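PDB 4JJA: hypothetical protein from Bacteroides fragilis, which is of unknown function but may act as an exo-beta-N-acetylmuramidase, removing terminal sugars from peptidoglycan fragments. Local coordinates for residues V6-A10 against L140-N144; Y149-L155 against P167-G173; C202-Q208 against L366-N371; K300-L304 against I347-W351. All blocks are in the same frame, centred on the assembly; numbering follows the deposited sequence. Where two conformers were deposited one is given.

Interaction 1: residues V6-A10 against L140-N144; sequences VIIGA and LDRPN
Ile8 lays its CD1 methyl on one face of the Arg142 guanidinium, 3.3 Å from NH1 and offset toward the rim of the flat group. The isoleucine gets there because CG1 stands between its backbone N and carbonyl carbon (chi1 64°), which sends CD1 across the arginine while leaving CG2 on the proline side, 3.9 Å from Pro143 CD. A methyl suits a guanidinium face, since that face offers no N-H; the polar rim of Arg142 is used in other directions, NE in a salt bridge to Asp108 and NH2 in a hydrogen bond to Met34 O. Farther along, Val6 CG1 slides past Pro143 CG in the opposite sense at 3.8 Å. At the other end Ala10 CB meets Leu140 CD1 at 3.9 Å, a small methyl against a longer branched chain. Between these apolar pairs runs one direct backbone bond, Gly9 N to Asp141 O at 2.9 Å. Glycine fits here because a CB would run into the Leu140-Asp141 peptide. A water accepts a hydrogen bond from Ala10 N at 2.8 Å and may donate to Asp141 O, 3.1 Å away. The contact thus fastens the N-terminal loop that precedes helix 13-20 to the C-terminal end of strand 136-140, in the parallel sheet of a Rossmann-like alpha/beta fold.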
loop_
_atom_site.group_PDB
_atom_site.type_symbol
_atom_site.label_atom_id
_atom_site.label_comp_id
_atom_site.label_asym_id
_atom_site.label_seq_id
_atom_site.Cartn_x
_atom_site.Cartn_y
_atom_site.Cartn_z
ATOM N N VAL A 6 -19.741 -1.350 -4.677
ATOM C CA VAL A 6 -19.137 -0.376 -3.768
ATOM C C VAL A 6 -19.346 1.029 -4.293
ATOM O O VAL A 6 -19.138 1.283 -5.464
ATOM C CB VAL A 6 -17.623 -0.647 -3.574
ATOM C CG1 VAL A 6 -17.000 0.499 -2.800
ATOM C CG2 VAL A 6 -17.415 -1.949 -2.842
ATOM N N ILE A 7 -19.707 1.940 -3.402
ATOM C CA ILE A 7 -19.764 3.363 -3.739
ATOM C C ILE A 7 -18.649 4.009 -2.904
ATOM O O ILE A 7 -18.714 4.092 -1.678
ATOM C CB ILE A 7 -21.136 3.992 -3.411
ATOM C CG1 ILE A 7 -22.269 3.261 -4.104
ATOM C CG2 ILE A 7 -21.154 5.483 -3.723
ATOM C CD1 ILE A 7 -23.674 3.711 -3.652
ATOM N N ILE A 8 -17.611 4.465 -3.575
ATOM C CA ILE A 8 -16.477 5.049 -2.871
ATOM C C ILE A 8 -16.866 6.414 -2.286
ATOM O O ILE A 8 -17.870 7.030 -2.677
ATOM C CB ILE A 8 -15.241 5.177 -3.765
ATOM C CG1 ILE A 8 -15.485 6.150 -4.919
ATOM C CG2 ILE A 8 -14.746 3.777 -4.245
ATOM C CD1 ILE A 8 -14.220 6.480 -5.726
ATOM N N GLY A 9 -16.083 6.894 -1.327
ATOM C CA GLY A 9 -16.342 8.170 -0.691
ATOM C C GLY A 9 -16.485 9.295 -1.725
ATOM O O GLY A 9 -17.360 10.135 -1.599
ATOM N N ALA A 10 -15.564 9.352 -2.697
ATOM C CA ALA A 10 -15.520 10.484 -3.635
ATOM C C ALA A 10 -16.774 10.584 -4.494
ATOM O O ALA A 10 -17.086 11.670 -4.986
ATOM C CB ALA A 10 -14.286 10.428 -4.496
ATOM N N LEU A 140 -11.717 10.694 1.672
ATOM C CA LEU A 140 -12.759 10.107 0.808
ATOM C C LEU A 140 -12.361 8.654 0.671
ATOM O O LEU A 140 -11.408 8.335 -0.070
ATOM C CB LEU A 140 -12.819 10.874 -0.513
ATOM C CG LEU A 140 -13.115 12.358 -0.375
ATOM C CD1 LEU A 140 -13.087 12.982 -1.774
ATOM C CD2 LEU A 140 -14.417 12.646 0.391
ATOM N N ASP A 141 -12.972 7.775 1.450
ATOM C CA ASP A 141 -12.371 6.452 1.599
ATOM C C ASP A 141 -12.521 5.630 0.334
ATOM O O ASP A 141 -13.508 5.791 -0.431
ATOM C CB ASP A 141 -12.961 5.717 2.801
ATOM C CG ASP A 141 -11.968 4.912 3.607
ATOM O OD1 ASP A 141 -10.747 5.111 3.490
ATOM O OD2 ASP A 141 -12.495 4.111 4.452
ATOM N N ARG A 142 -11.560 4.749 0.103
ATOM C CA ARG A 142 -11.606 3.748 -0.946
ATOM C C ARG A 142 -11.335 2.398 -0.307
ATOM O O ARG A 142 -10.693 2.308 0.727
ATOM C CB ARG A 142 -10.612 4.021 -2.067
ATOM C CG ARG A 142 -10.950 5.277 -2.864
ATOM C CD ARG A 142 -9.994 5.513 -4.021
ATOM N NE ARG A 142 -10.350 6.789 -4.668
ATOM C CZ ARG A 142 -10.891 6.933 -5.857
ATOM N NH1 ARG A 142 -11.093 5.885 -6.652
ATOM N NH2 ARG A 142 -11.204 8.151 -6.277
ATOM N N PRO A 143 -11.817 1.335 -0.942
ATOM C CA PRO A 143 -11.570 0.009 -0.399
ATOM C C PRO A 143 -10.114 -0.376 -0.293
ATOM O O PRO A 143 -9.293 0.132 -1.047
ATOM C CB PRO A 143 -12.287 -0.934 -1.399
ATOM C CG PRO A 143 -13.373 -0.107 -1.942
ATOM C CD PRO A 143 -12.737 1.262 -2.088
ATOM N N ASN A 144 -9.833 -1.274 0.646
ATOM C CA ASN A 144 -8.559 -1.967 0.685
ATOM C C ASN A 144 -8.766 -3.281 -0.053
ATOM O O ASN A 144 -9.552 -4.105 0.413
ATOM C CB ASN A 144 -8.158 -2.193 2.145
ATOM C CG ASN A 144 -6.847 -2.925 2.300
ATOM O OD1 ASN A 144 -6.312 -3.479 1.328
ATOM N ND2 ASN A 144 -6.363 -2.985 3.552
HETATM O O HOH W 1 -13.147 7.964 -2.645
#

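Interaction 2: residues Y149-L155 against P167-G173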
loop_
_atom_site.group_PDB
_atom_site.type_symbol
_atom_site.label_atom_id
_atom_site.label_comp_id
_atom_site.label_asym_id
_atom_site.label_seq_id
_atom_site.Cartn_x
_atom_site.Cartn_y
_atom_site.Cartn_z
ATOM N N TYR A 149 -8.344 -9.630 5.294
ATOM C CA TYR A 149 -7.583 -10.364 6.290
ATOM C C TYR A 149 -6.555 -9.484 6.917
ATOM O O TYR A 149 -6.293 -8.380 6.468
ATOM C CB TYR A 149 -6.964 -11.639 5.728
ATOM C CG TYR A 149 -5.827 -11.513 4.745
ATOM C CD1 TYR A 149 -5.960 -10.878 3.523
ATOM C CD2 TYR A 149 -4.579 -12.097 5.046
ATOM C CE1 TYR A 149 -4.865 -10.854 2.608
ATOM C CE2 TYR A 149 -3.542 -12.073 4.159
ATOM C CZ TYR A 149 -3.688 -11.475 2.935
ATOM O OH TYR A 149 -2.641 -11.521 2.053
ATOM N N VAL A 150 -5.947 -10.009 7.983
ATOM C CA VAL A 150 -4.836 -9.414 8.723
ATOM C C VAL A 150 -3.769 -10.514 8.799
ATOM O O VAL A 150 -4.096 -11.674 9.094
ATOM C CB VAL A 150 -5.265 -8.948 10.115
ATOM C CG1 VAL A 150 -4.085 -8.340 10.894
ATOM C CG2 VAL A 150 -6.445 -7.962 9.998
ATOM N N ASP A 151 -2.503 -10.178 8.523
ATOM C CA ASP A 151 -1.483 -11.227 8.529
ATOM C C ASP A 151 -0.102 -10.637 8.693
ATOM O O ASP A 151 0.188 -9.502 8.334
ATOM C CB ASP A 151 -1.563 -12.029 7.208
ATOM C CG ASP A 151 -1.210 -13.487 7.344
ATOM O OD1 ASP A 151 -0.889 -13.940 8.440
ATOM O OD2 ASP A 151 -1.280 -14.157 6.268
ATOM N N GLY A 152 0.775 -11.497 9.194
ATOM C CA GLY A 152 2.177 -11.184 9.346
ATOM C C GLY A 152 2.512 -10.619 10.729
ATOM O O GLY A 152 1.636 -10.225 11.482
ATOM N N PRO A 153 3.810 -10.623 11.074
ATOM C CA PRO A 153 4.234 -10.047 12.325
ATOM C C PRO A 153 3.901 -8.565 12.423
ATOM O O PRO A 153 3.974 -7.853 11.413
ATOM C CB PRO A 153 5.764 -10.232 12.307
ATOM C CG PRO A 153 6.088 -11.055 11.200
ATOM C CD PRO A 153 4.938 -11.032 10.241
ATOM N N ILE A 154 3.620 -8.089 13.625
ATOM C CA ILE A 154 3.598 -6.653 13.879
ATOM C C ILE A 154 5.027 -6.140 13.758
ATOM O O ILE A 154 5.955 -6.746 14.276
ATOM C CB ILE A 154 2.968 -6.332 15.258
ATOM C CG1 ILE A 154 1.451 -6.738 15.295
ATOM C CG2 ILE A 154 3.137 -4.864 15.621
ATOM C CD1 ILE A 154 0.786 -6.727 16.679
ATOM N N LEU A 155 5.191 -4.988 13.125
ATOM C CA LEU A 155 6.501 -4.410 12.943
ATOM C C LEU A 155 7.126 -4.052 14.283
ATOM O O LEU A 155 6.556 -3.279 15.033
ATOM C CB LEU A 155 6.404 -3.166 12.090
ATOM C CG LEU A 155 7.679 -2.419 11.786
ATOM C CD1 LEU A 155 8.724 -3.268 11.106
ATOM C CD2 LEU A 155 7.347 -1.200 10.957
ATOM N N PRO A 167 3.380 0.404 13.909
ATOM C CA PRO A 167 3.410 -0.930 14.515
ATOM C C PRO A 167 2.157 -1.715 14.141
ATOM O O PRO A 167 1.247 -1.934 14.944
ATOM C CB PRO A 167 3.533 -0.631 16.020
ATOM C CG PRO A 167 2.836 0.672 16.155
ATOM C CD PRO A 167 3.085 1.463 14.911
ATOM N N ILE A 168 2.153 -2.150 12.899
ATOM C CA ILE A 168 1.024 -2.838 12.287
ATOM C C ILE A 168 1.554 -4.108 11.632
ATOM O O ILE A 168 2.755 -4.248 11.392
ATOM C CB ILE A 168 0.241 -1.928 11.308
ATOM C CG1 ILE A 168 1.125 -1.530 10.086
ATOM C CG2 ILE A 168 -0.310 -0.719 12.010
ATOM C CD1 ILE A 168 0.420 -0.615 9.086
ATOM N N PRO A 169 0.684 -5.071 11.312
ATOM C CA PRO A 169 1.092 -6.279 10.610
ATOM C C PRO A 169 1.445 -5.981 9.147
ATOM O O PRO A 169 1.280 -4.853 8.676
ATOM C CB PRO A 169 -0.145 -7.211 10.721
ATOM C CG PRO A 169 -0.976 -6.634 11.859
ATOM C CD PRO A 169 -0.738 -5.127 11.672
ATOM N N ILE A 170 1.956 -6.979 8.442
ATOM C CA ILE A 170 2.275 -6.813 7.048
ATOM C C ILE A 170 1.016 -6.472 6.261
ATOM O O ILE A 170 0.990 -5.523 5.440
ATOM C CB ILE A 170 2.996 -8.072 6.475
ATOM C CG1 ILE A 170 4.381 -8.232 7.140
ATOM C CG2 ILE A 170 3.130 -8.020 4.970
ATOM C CD1 ILE A 170 5.122 -9.507 6.733
ATOM N N VAL A 171 -0.027 -7.291 6.443
ATOM C CA VAL A 171 -1.345 -7.082 5.827
ATOM C C VAL A 171 -2.171 -6.572 7.015
ATOM O O VAL A 171 -2.512 -7.338 7.923
ATOM C CB VAL A 171 -1.879 -8.393 5.227
ATOM C CG1 VAL A 171 -3.360 -8.166 4.776
ATOM C CG2 VAL A 171 -1.007 -8.917 4.090
ATOM N N HIS A 172 -2.481 -5.274 7.013
ATOM C CA HIS A 172 -3.141 -4.650 8.156
ATOM C C HIS A 172 -4.673 -4.728 8.084
ATOM O O HIS A 172 -5.349 -4.559 9.107
ATOM C CB HIS A 172 -2.643 -3.213 8.354
ATOM C CG HIS A 172 -2.748 -2.375 7.125
ATOM N ND1 HIS A 172 -3.962 -1.938 6.630
ATOM C CD2 HIS A 172 -1.783 -1.858 6.324
ATOM C CE1 HIS A 172 -3.722 -1.174 5.573
ATOM N NE2 HIS A 172 -2.406 -1.155 5.342
ATOM N N GLY A 173 -5.206 -4.956 6.878
ATOM C CA GLY A 173 -6.593 -5.127 6.680
ATOM C C GLY A 173 -7.485 -3.909 6.739
ATOM O O GLY A 173 -8.689 -4.053 6.796
#
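A classic beta bulge joins the two arms of the long excursion between strand 136-140 and helix 176-185: Ile170 and Val171 both face Asp151, which pairs with Val171 as a single antiparallel hydrogen-bonded bridge. Asp151 N donates to Val171 O at 2.9 Å, and Val171 N returns a straighter bond, 172° at the hydrogen, to Asp151 O. Farther on, Leu155 N donates to Ile168 O at 3.1 Å. Pro153, Pro167 and Pro169 suit these irregular arms, since they lack an N-H and offer apolar rings: Pro169 CG packs on Val150 CG1 at 3.7 Å, and Pro153 CD lies beside Ile170 CD1, the two side chains pointing the same way. Gly152 has backbone angles that suit a residue without CB, and a CB there would strike the side chain of Ile170. Gly173, with positive phi, sits so close to Tyr149 O that a side chain would not fit. The carboxylate of Asp151 turns away from this pairing, with OD1 accepting from Trp351 NE1 and OD2 in a salt bridge with Lys348, so that the bulge is tied to the C-terminal part of the chain; helix 352-362 covers Val150 and Pro169. The Tyr149 ring is swung back over Val171 by a chi1 of 70°, which places CG between the backbone N and carbonyl carbon. Val171 CG1 then makes a CH-pi contact over the middle of that ring, 3.7 Å from its centroid and 9° off the normal.

Interaction 3: residues C202-Q208 against L366-N371; sequences CKNYTHQ and LLYQDN
Tyr368 CB starts against the other segment, 3.6 Å from Tyr205 O and 3.8 Å from His207 CD2. With CG beside the backbone N (chi1 -48°), the ring presents one face to the edge of Tyr205, whose CD2 stands over its centre, 3.6 Å from Tyr368 CG. The two tyrosines make a T-shaped pair with planes at 78°. The opposite face is covered by Leu367 CB. At the rim, CE1 lies 3.4 Å from Cys202 O, while His207 NE2 approaches the other edge in plane. The tip then accepts a hydrogen bond: Cys202 N to Tyr368 OH, 2.9 Å. That hydroxyl is also hydrogen-bonded to Asp141 OD2, so a tyrosine, long and flat with a polar end, suits a place between the two segments with a buried carboxylate at its far end. Tyr205, His207 and Tyr368 form an aromatic cluster through which the C-terminal tail, beyond helix 352-362, is pinned to the loop that follows edge strand 197-200 of the parallel sheet. His207 N donates a hydrogen bond to Gln369 O at 2.9 Å; in the conformer given, its ring is hydrogen-bonded to Glu178 at NE2 and Gly147 O at ND1. Thr206 OG1 accepts from Gln208 N in an ST turn, while its methyl lies alongside Gln369. Outermost, the amides of Gln208 and Asn371 stack with planes 10° apart, Asn371 ND2 being hydrogen-bonded to His148 O.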
loop_
_atom_site.group_PDB
_atom_site.type_symbol
_atom_site.label_atom_id
_atom_site.label_comp_id
_atom_site.label_asym_id
_atom_site.label_seq_id
_atom_site.Cartn_x
_atom_site.Cartn_y
_atom_site.Cartn_z
ATOM N N CYS A 202 -16.955 4.371 2.407
ATOM C CA CYS A 202 -17.589 3.716 1.297
ATOM C C CYS A 202 -18.955 3.153 1.708
ATOM O O CYS A 202 -19.144 2.779 2.867
ATOM C CB CYS A 202 -16.774 2.515 0.848
ATOM S SG CYS A 202 -15.095 2.873 0.314
ATOM N N LYS A 203 -19.846 3.044 0.731
ATOM C CA LYS A 203 -21.104 2.304 0.917
ATOM C C LYS A 203 -20.998 0.972 0.211
ATOM O O LYS A 203 -20.213 0.822 -0.729
ATOM C CB LYS A 203 -22.291 3.064 0.377
ATOM C CG LYS A 203 -22.512 4.387 1.103
ATOM C CD LYS A 203 -23.723 5.149 0.551
ATOM C CE LYS A 203 -24.157 6.273 1.460
ATOM N NZ LYS A 203 -24.067 5.984 2.921
ATOM N N ASN A 204 -21.781 0.006 0.680
ATOM C CA ASN A 204 -21.800 -1.359 0.133
ATOM C C ASN A 204 -20.436 -1.999 0.219
ATOM O O ASN A 204 -19.960 -2.632 -0.710
ATOM C CB ASN A 204 -22.334 -1.362 -1.298
ATOM C CG ASN A 204 -23.687 -0.695 -1.417
ATOM O OD1 ASN A 204 -24.540 -0.786 -0.496
ATOM N ND2 ASN A 204 -23.891 -0.011 -2.538
ATOM N N TYR A 205 -19.821 -1.825 1.380
ATOM C CA TYR A 205 -18.446 -2.324 1.605
ATOM C C TYR A 205 -18.295 -2.892 3.005
ATOM O O TYR A 205 -18.641 -2.245 3.994
ATOM C CB TYR A 205 -17.432 -1.166 1.424
ATOM C CG TYR A 205 -15.995 -1.607 1.569
ATOM C CD1 TYR A 205 -15.414 -2.505 0.692
ATOM C CD2 TYR A 205 -15.197 -1.105 2.591
ATOM C CE1 TYR A 205 -14.110 -2.927 0.905
ATOM C CE2 TYR A 205 -13.869 -1.520 2.781
ATOM C CZ TYR A 205 -13.322 -2.400 1.904
ATOM O OH TYR A 205 -12.002 -2.826 2.105
ATOM N N THR A 206 -17.798 -4.137 3.074
ATOM C CA THR A 206 -17.427 -4.787 4.312
ATOM C C THR A 206 -15.986 -5.248 4.166
ATOM O O THR A 206 -15.417 -5.271 3.065
ATOM C CB THR A 206 -18.295 -6.033 4.596
ATOM O OG1 THR A 206 -17.941 -7.039 3.659
ATOM C CG2 THR A 206 -19.800 -5.675 4.515
ATOM N N HIS A 207 -15.424 -5.740 5.266
ATOM C CA HIS A 207 -14.109 -6.424 5.246
ATOM C C HIS A 207 -14.126 -7.864 4.723
ATOM O O HIS A 207 -13.165 -8.640 4.905
ATOM C CB HIS A 207 -13.437 -6.320 6.600
ATOM C CG HIS A 207 -12.947 -4.947 6.902
ATOM N ND1 HIS A 207 -11.738 -4.477 6.428
ATOM C CD2 HIS A 207 -13.508 -3.926 7.592
ATOM C CE1 HIS A 207 -11.570 -3.229 6.838
ATOM N NE2 HIS A 207 -12.633 -2.865 7.536
ATOM N N GLN A 208 -15.212 -8.222 4.066
ATOM C CA GLN A 208 -15.207 -9.360 3.117
ATOM C C GLN A 208 -15.351 -9.009 1.670
ATOM O O GLN A 208 -15.136 -9.883 0.820
ATOM C CB GLN A 208 -16.325 -10.342 3.493
ATOM C CG GLN A 208 -16.027 -11.108 4.733
ATOM C CD GLN A 208 -17.116 -12.133 5.054
ATOM O OE1 GLN A 208 -17.218 -13.148 4.374
ATOM N NE2 GLN A 208 -17.925 -11.856 6.051
ATOM N N LEU A 366 -12.466 0.591 13.105
ATOM C CA LEU A 366 -13.062 0.087 11.889
ATOM C C LEU A 366 -14.307 0.870 11.555
ATOM O O LEU A 366 -15.046 1.311 12.419
ATOM C CB LEU A 366 -13.384 -1.404 11.950
ATOM C CG LEU A 366 -12.183 -2.317 12.200
ATOM C CD1 LEU A 366 -12.578 -3.785 12.276
ATOM C CD2 LEU A 366 -11.002 -2.077 11.194
ATOM N N LEU A 367 -14.518 1.073 10.271
ATOM C CA LEU A 367 -15.659 1.790 9.743
ATOM C C LEU A 367 -16.631 0.897 9.006
ATOM O O LEU A 367 -17.705 1.334 8.552
ATOM C CB LEU A 367 -15.186 2.895 8.808
ATOM C CG LEU A 367 -14.448 4.065 9.463
ATOM C CD1 LEU A 367 -13.768 4.916 8.395
ATOM C CD2 LEU A 367 -15.383 4.854 10.383
ATOM N N TYR A 368 -16.261 -0.371 8.863
ATOM C CA TYR A 368 -17.023 -1.334 8.084
ATOM C C TYR A 368 -17.056 -2.625 8.855
ATOM O O TYR A 368 -16.210 -2.869 9.688
ATOM C CB TYR A 368 -16.333 -1.599 6.706
ATOM C CG TYR A 368 -15.959 -0.292 6.026
ATOM C CD1 TYR A 368 -16.909 0.468 5.402
ATOM C CD2 TYR A 368 -14.667 0.162 6.001
ATOM C CE1 TYR A 368 -16.570 1.675 4.802
ATOM C CE2 TYR A 368 -14.330 1.364 5.424
ATOM C CZ TYR A 368 -15.278 2.109 4.803
ATOM O OH TYR A 368 -14.993 3.314 4.202
ATOM N N GLN A 369 -18.032 -3.458 8.519
ATOM C CA GLN A 369 -18.169 -4.752 9.139
ATOM C C GLN A 369 -16.871 -5.525 9.102
ATOM O O GLN A 369 -16.262 -5.655 8.046
ATOM C CB GLN A 369 -19.251 -5.543 8.399
ATOM C CG GLN A 369 -19.636 -6.900 8.941
ATOM C CD GLN A 369 -20.550 -7.574 7.992
ATOM O OE1 GLN A 369 -21.760 -7.262 7.965
ATOM N NE2 GLN A 369 -20.021 -8.431 7.196
ATOM N N ASP A 370 -16.479 -6.049 10.261
ATOM C CA ASP A 370 -15.245 -6.778 10.395
ATOM C C ASP A 370 -15.350 -8.131 9.711
ATOM O O ASP A 370 -16.445 -8.596 9.348
ATOM C CB ASP A 370 -14.891 -6.893 11.891
ATOM C CG ASP A 370 -13.451 -7.135 12.192
ATOM O OD1 ASP A 370 -12.595 -7.262 11.290
ATOM O OD2 ASP A 370 -13.155 -7.168 13.410
ATOM N N ASN A 371 -14.203 -8.762 9.544
ATOM C CA ASN A 371 -14.213 -10.135 9.060
ATOM C C ASN A 371 -13.564 -11.020 10.054
ATOM O O ASN A 371 -14.271 -11.317 11.042
ATOM C CB ASN A 371 -13.612 -10.240 7.667
ATOM C CG ASN A 371 -13.695 -11.632 7.092
ATOM O OD1 ASN A 371 -14.624 -12.396 7.391
ATOM N ND2 ASN A 371 -12.780 -11.959 6.208
ATOM O OXT ASN A 371 -12.414 -11.440 9.888
HETATM O O HOH W 2 -19.798 -2.472 6.474
HETATM O O HOH W 3 -17.431 -9.110 6.992
#

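Interaction 4: residues K300-L304 against I347-W351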
loop_
_atom_site.group_PDB
_atom_site.type_symbol
_atom_site.label_atom_id
_atom_site.label_comp_id
_atom_site.label_asym_id
_atom_site.label_seq_id
_atom_site.Cartn_x
_atom_site.Cartn_y
_atom_site.Cartn_z
ATOM N N LYS A 300 -4.536 -18.860 1.444
ATOM C CA LYS A 300 -3.246 -18.988 2.087
ATOM C C LYS A 300 -2.704 -17.700 2.679
ATOM O O LYS A 300 -1.772 -17.770 3.455
ATOM C CB LYS A 300 -2.251 -19.555 1.043
ATOM C CG LYS A 300 -2.632 -21.015 0.690
ATOM C CD LYS A 300 -1.553 -21.738 -0.056
ATOM C CE LYS A 300 -1.922 -23.181 -0.399
ATOM N NZ LYS A 300 -0.862 -23.861 -1.231
ATOM N N GLY A 301 -3.227 -16.531 2.295
ATOM C CA GLY A 301 -2.682 -15.291 2.885
ATOM C C GLY A 301 -1.200 -15.192 2.630
ATOM O O GLY A 301 -0.719 -15.564 1.567
ATOM N N ILE A 302 -0.443 -14.645 3.577
ATOM C CA ILE A 302 1.014 -14.606 3.398
ATOM C C ILE A 302 1.518 -16.042 3.361
ATOM O O ILE A 302 1.309 -16.798 4.296
ATOM C CB ILE A 302 1.693 -13.814 4.490
ATOM C CG1 ILE A 302 1.271 -12.340 4.445
ATOM C CG2 ILE A 302 3.238 -13.950 4.416
ATOM C CD1 ILE A 302 1.751 -11.512 5.642
ATOM N N ASN A 303 2.153 -16.393 2.274
ATOM C CA ASN A 303 2.589 -17.738 1.987
ATOM C C ASN A 303 4.104 -17.734 1.848
ATOM O O ASN A 303 4.617 -17.259 0.814
ATOM C CB ASN A 303 1.927 -18.220 0.715
ATOM C CG ASN A 303 2.243 -19.657 0.420
ATOM O OD1 ASN A 303 3.047 -20.273 1.116
ATOM N ND2 ASN A 303 1.621 -20.208 -0.644
ATOM N N LEU A 304 4.805 -18.260 2.860
ATOM C CA LEU A 304 6.261 -18.346 2.861
ATOM C C LEU A 304 6.819 -19.470 2.026
ATOM O O LEU A 304 8.031 -19.602 1.921
ATOM C CB LEU A 304 6.806 -18.411 4.286
ATOM C CG LEU A 304 6.494 -17.270 5.209
ATOM C CD1 LEU A 304 6.967 -17.573 6.619
ATOM C CD2 LEU A 304 7.091 -15.935 4.675
ATOM N N ILE A 347 6.532 -21.166 10.838
ATOM C CA ILE A 347 6.919 -19.768 10.931
ATOM C C ILE A 347 5.659 -18.893 10.977
ATOM O O ILE A 347 5.546 -18.000 11.841
ATOM C CB ILE A 347 7.856 -19.362 9.749
ATOM C CG1 ILE A 347 9.117 -20.214 9.800
ATOM C CG2 ILE A 347 8.189 -17.866 9.843
ATOM C CD1 ILE A 347 10.003 -20.062 8.563
ATOM N N LYS A 348 4.718 -19.148 10.077
ATOM C CA LYS A 348 3.497 -18.357 10.029
ATOM C C LYS A 348 2.713 -18.471 11.354
ATOM O O LYS A 348 2.189 -17.503 11.865
ATOM C CB LYS A 348 2.672 -18.748 8.826
ATOM C CG LYS A 348 1.307 -18.110 8.831
ATOM C CD LYS A 348 0.714 -18.110 7.449
ATOM C CE LYS A 348 -0.617 -17.379 7.445
ATOM N NZ LYS A 348 -1.061 -17.064 6.097
ATOM N N ALA A 349 2.667 -19.662 11.955
ATOM C CA ALA A 349 1.981 -19.839 13.199
ATOM C C ALA A 349 2.559 -18.953 14.303
ATOM O O ALA A 349 1.855 -18.588 15.219
ATOM C CB ALA A 349 2.017 -21.355 13.619
ATOM N N ARG A 350 3.850 -18.615 14.226
ATOM C CA ARG A 350 4.495 -17.833 15.260
ATOM C C ARG A 350 3.893 -16.413 15.379
ATOM O O ARG A 350 3.942 -15.829 16.447
ATOM C CB ARG A 350 6.007 -17.801 15.063
ATOM C CG ARG A 350 6.720 -17.226 16.264
ATOM C CD ARG A 350 8.185 -17.453 16.221
ATOM N NE ARG A 350 8.884 -16.744 17.286
ATOM C CZ ARG A 350 10.205 -16.847 17.467
ATOM N NH1 ARG A 350 10.913 -17.690 16.738
ATOM N NH2 ARG A 350 10.818 -16.103 18.375
ATOM N N TRP A 351 3.350 -15.885 14.286
ATOM C CA TRP A 351 2.752 -14.565 14.300
ATOM C C TRP A 351 1.247 -14.568 14.523
ATOM O O TRP A 351 0.624 -13.517 14.498
ATOM C CB TRP A 351 3.168 -13.718 13.116
ATOM C CG TRP A 351 2.694 -14.138 11.772
ATOM C CD1 TRP A 351 1.398 -14.194 11.290
ATOM C CD2 TRP A 351 3.530 -14.498 10.649
ATOM N NE1 TRP A 351 1.403 -14.549 9.966
ATOM C CE2 TRP A 351 2.692 -14.700 9.538
ATOM C CE3 TRP A 351 4.911 -14.602 10.482
ATOM C CZ2 TRP A 351 3.185 -15.022 8.275
ATOM C CZ3 TRP A 351 5.404 -14.913 9.208
ATOM C CH2 TRP A 351 4.544 -15.121 8.142
#
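A helix-to-helix connection in the C-terminal region, residues 300-304 between helices 294-300 and 305-314, is held by the C-terminal end of helix 344-350. Gly301, with positive phi, is where the chain leaves the first helix, a conformation that favours glycine. Lys348 reaches across with CG anti to its backbone N (chi1 172°) and the rest of the chain extended, bringing NZ to Ile302 O in a hydrogen bond of 3.0 Å, the donor tilted 27° from the carbonyl plane. NZ also comes to 2.8 Å from Lys300 O. A lysine suits this place: its long chain carries the ammonium to Ile302 O and the Asp151 carboxylate, which is the outside partner of both Lys348 NZ and Trp351 NE1. That carboxylate would be expected to stabilise the positive charge of the lysine. Beside this polar link lies an apolar patch. Trp351 has CG between its backbone N and carbonyl carbon (chi1 67°), which folds the indole back so that a face lies over Lys348 O while the six-membered ring meets the connection. Ile302 CG2 comes obliquely to Trp351 CZ2 at 4.0 Å. Leu304 arrives from the direction opposite to the tryptophan, its CD1 3.8 Å from Trp351 CH2. The same methyl presses on Ile347 CG2 at 3.5 Å, tighter than usual for two carbons.

In the fold
Interactions 1 and 2 are buried, whereas interactions 3 and 4 are partly exposed at their margins. Interactions 1 and 3 lie on one side of the chain's centre, their own centres about 11 Å apart, and share the bond of Asp141 to Tyr368: one ties the N-terminal loop to the sheet, the other the C-terminal tail. Interactions 2 and 4, with centres likewise about 11 Å apart, meet at Asp151, whose carboxylate links the two family regions. Backbone pairing and prolines dominate interaction 2; interaction 1 relies on a methyl over an arginine, further apolar pairs and one backbone bond, interaction 3 on aromatic rings with amides outside, and interaction 4 on a lysine beside an apolar patch.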